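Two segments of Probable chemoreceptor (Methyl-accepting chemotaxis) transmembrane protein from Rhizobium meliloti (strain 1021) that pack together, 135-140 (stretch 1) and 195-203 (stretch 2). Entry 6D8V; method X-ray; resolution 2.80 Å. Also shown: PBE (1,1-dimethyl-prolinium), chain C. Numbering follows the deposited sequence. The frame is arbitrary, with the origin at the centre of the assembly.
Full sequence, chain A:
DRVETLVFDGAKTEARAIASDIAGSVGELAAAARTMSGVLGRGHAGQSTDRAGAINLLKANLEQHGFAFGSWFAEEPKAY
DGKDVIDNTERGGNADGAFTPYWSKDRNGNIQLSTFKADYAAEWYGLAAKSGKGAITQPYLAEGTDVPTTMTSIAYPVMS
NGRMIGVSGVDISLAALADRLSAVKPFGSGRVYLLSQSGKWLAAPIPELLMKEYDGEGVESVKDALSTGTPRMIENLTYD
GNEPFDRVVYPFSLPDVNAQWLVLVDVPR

Stretch 1 (135-140) AITQPY
Stretch 2 (195-203) LSQSGKWLA

Contact between a stretch with a turn at S196 to G199 (195-203) and an extended segment (135-140) of one chain, burying 364 Å² in total. Stretch 1 leaves its strand after I136 and stays extended, with phi/psi near -64/151 at Q138 and -59/133 at P139. The CA atoms of Q138 and S196 lie 6.7 Å apart, those of P139 and L202 6.8 Å. L195 (m, t) precedes the contact without touching stretch 1. S196 (-86/-172, chi1 p) opens a type I beta turn to G199, closed by the hydrogen bond from G199 N to S196 O at 3.0 Å; S196 N also donates to K200 O at 2.7 Å. Its CB points toward stretch 1, and S196 OG donates to Q138 OE1 in a very short 2.4 Å hydrogen bond, the one polar bond across the interface. S196 OG also accepts from K200 N (3.1 Å) and weakly from S198 N (3.4 Å). Q138, chi1 m and chi2 m, starts sideways, but its amide reaches the turn. Q197 (-55/-31, chi1 m, chi2 95°) points toward stretch 1; its NE2 lies 3.5 Å from I136 O, at an angle too poor for a hydrogen bond, while its CB packs 3.4 Å from Q138 NE2. S198 (-112/11, chi1 p) brings OG to 2.7 Å from Q138 NE2, again with poor angle, so proximity here is not bonding. G199 adopts 85/14, where a CB would jam against the preceding carbonyl O. K200 (-75/152, chi1 m, chi2 -103°) directs CB toward stretch 1: its CG is 3.5 Å from Q138 OE1, and its CB 4.0 Å from P139 CG. W201 (-76/119, chi1 m) points away, although its backbone O lies 4.3 Å from P139 CG. At L202 (-98/-36; m, t) the chain turns a corner; CD2 meets P139 CG at 3.5 Å, an apolar contact made by the C-gamma endo proline ring.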

# COMPACT_ATOMS: atom_id res chain seq x y z
N ALA A 135 9.58 1.66 -3.02
CA ALA A 135 8.65 2.77 -2.88
C ALA A 135 7.25 2.23 -2.61
O ALA A 135 6.99 1.03 -2.75
CB ALA A 135 8.66 3.66 -4.12
N ILE A 136 6.36 3.14 -2.22
CA ILE A 136 4.96 2.82 -1.92
C ILE A 136 4.06 3.90 -2.52
O ILE A 136 4.38 5.09 -2.48
CB ILE A 136 4.75 2.69 -0.39
CG1 ILE A 136 3.35 2.14 -0.09
CG2 ILE A 136 5.01 4.01 0.32
CD1 ILE A 136 3.17 1.69 1.35
N THR A 137 2.93 3.48 -3.07
CA THR A 137 2.10 4.36 -3.89
C THR A 137 1.00 5.03 -3.09
O THR A 137 0.56 4.55 -2.04
CB THR A 137 1.46 3.59 -5.05
OG1 THR A 137 0.45 2.71 -4.54
CG2 THR A 137 2.50 2.78 -5.80
N GLN A 138 0.54 6.16 -3.60
CA GLN A 138 -0.71 6.72 -3.12
C GLN A 138 -1.83 5.76 -3.47
O GLN A 138 -1.75 5.02 -4.46
CB GLN A 138 -0.97 8.10 -3.73
CG GLN A 138 -0.07 9.21 -3.20
CD GLN A 138 -0.35 9.58 -1.76
OE1 GLN A 138 -1.36 9.17 -1.18
NE2 GLN A 138 0.54 10.37 -1.16
N PRO A 139 -2.89 5.74 -2.67
CA PRO A 139 -3.98 4.80 -2.93
C PRO A 139 -4.56 5.00 -4.32
O PRO A 139 -4.85 6.12 -4.74
CB PRO A 139 -4.99 5.11 -1.82
CG PRO A 139 -4.66 6.47 -1.37
CD PRO A 139 -3.19 6.62 -1.53
N TYR A 140 -4.73 3.89 -5.04
CA TYR A 140 -5.23 3.93 -6.40
C TYR A 140 -6.11 2.71 -6.64
O TYR A 140 -5.98 1.69 -5.97
CB TYR A 140 -4.09 3.97 -7.43
CG TYR A 140 -3.34 2.65 -7.54
CD1 TYR A 140 -2.37 2.31 -6.61
CD2 TYR A 140 -3.63 1.75 -8.55
CE1 TYR A 140 -1.69 1.12 -6.70
CE2 TYR A 140 -2.96 0.55 -8.65
CZ TYR A 140 -1.99 0.24 -7.72
OH TYR A 140 -1.31 -0.97 -7.80
N LEU A 195 -4.44 8.16 7.14
CA LEU A 195 -4.17 9.02 5.99
C LEU A 195 -2.85 8.62 5.34
O LEU A 195 -1.95 8.08 6.00
CB LEU A 195 -4.11 10.50 6.40
CG LEU A 195 -5.44 11.16 6.76
CD1 LEU A 195 -5.32 12.67 6.87
CD2 LEU A 195 -6.47 10.78 5.71
N SER A 196 -2.74 8.91 4.05
CA SER A 196 -1.57 8.51 3.27
C SER A 196 -0.46 9.56 3.38
O SER A 196 -0.55 10.54 4.14
CB SER A 196 -1.93 8.29 1.81
OG SER A 196 -2.07 9.53 1.13
N GLN A 197 0.58 9.37 2.57
CA GLN A 197 1.73 10.26 2.52
C GLN A 197 1.34 11.71 2.24
O GLN A 197 2.04 12.64 2.67
CB GLN A 197 2.69 9.77 1.44
CG GLN A 197 2.94 8.27 1.47
CD GLN A 197 2.05 7.50 0.51
OE1 GLN A 197 1.02 6.94 0.91
NE2 GLN A 197 2.46 7.43 -0.76
N SER A 198 0.26 11.92 1.49
CA SER A 198 -0.18 13.25 1.11
C SER A 198 -1.50 13.63 1.76
O SER A 198 -2.11 14.64 1.38
CB SER A 198 -0.29 13.36 -0.41
OG SER A 198 -1.20 12.40 -0.92
N GLY A 199 -1.95 12.85 2.74
CA GLY A 199 -3.20 13.14 3.39
C GLY A 199 -4.43 12.59 2.69
O GLY A 199 -5.54 13.01 3.00
N LYS A 200 -4.26 11.67 1.75
CA LYS A 200 -5.40 10.98 1.16
C LYS A 200 -5.93 9.95 2.15
O LYS A 200 -5.18 9.41 2.98
CB LYS A 200 -4.99 10.30 -0.15
CG LYS A 200 -4.22 11.15 -1.16
CD LYS A 200 -5.12 11.60 -2.29
CE LYS A 200 -4.34 11.97 -3.56
NZ LYS A 200 -3.50 10.83 -4.06
N TRP A 201 -7.23 9.66 2.05
CA TRP A 201 -7.89 8.71 2.96
C TRP A 201 -7.52 7.28 2.57
O TRP A 201 -7.82 6.84 1.45
CB TRP A 201 -9.40 8.88 2.93
CG TRP A 201 -9.94 10.08 3.65
CD1 TRP A 201 -10.23 11.30 3.11
CD2 TRP A 201 -10.31 10.16 5.04
NE1 TRP A 201 -10.75 12.14 4.07
CE2 TRP A 201 -10.80 11.47 5.26
CE3 TRP A 201 -10.26 9.26 6.10
CZ2 TRP A 201 -11.24 11.90 6.52
CZ3 TRP A 201 -10.71 9.69 7.35
CH2 TRP A 201 -11.19 10.99 7.55
N LEU A 202 -6.87 6.56 3.50
CA LEU A 202 -6.58 5.13 3.38
C LEU A 202 -7.60 4.28 4.11
O LEU A 202 -7.94 3.18 3.66
CB LEU A 202 -5.18 4.84 3.91
CG LEU A 202 -4.03 5.32 3.05
CD1 LEU A 202 -2.71 4.90 3.66
CD2 LEU A 202 -4.18 4.76 1.66
N ALA A 203 -8.08 4.78 5.24
CA ALA A 203 -9.16 4.16 6.01
C ALA A 203 -10.00 5.29 6.57
O ALA A 203 -9.48 6.13 7.32
CB ALA A 203 -8.61 3.27 7.13
N PBE C . -1.36 -4.02 -10.18
CD PBE C . -0.15 -3.62 -9.91
CA PBE C . -2.00 -2.74 -10.69
CB PBE C . -0.87 -2.17 -11.63
CG PBE C . 0.21 -2.54 -11.10
CE PBE C . -1.32 -5.08 -11.21
CF PBE C . -2.03 -4.50 -8.95
C PBE C . -3.26 -2.88 -11.39
O PBE C . -3.67 -1.93 -12.11
OXT PBE C . -3.97 -3.91 -11.26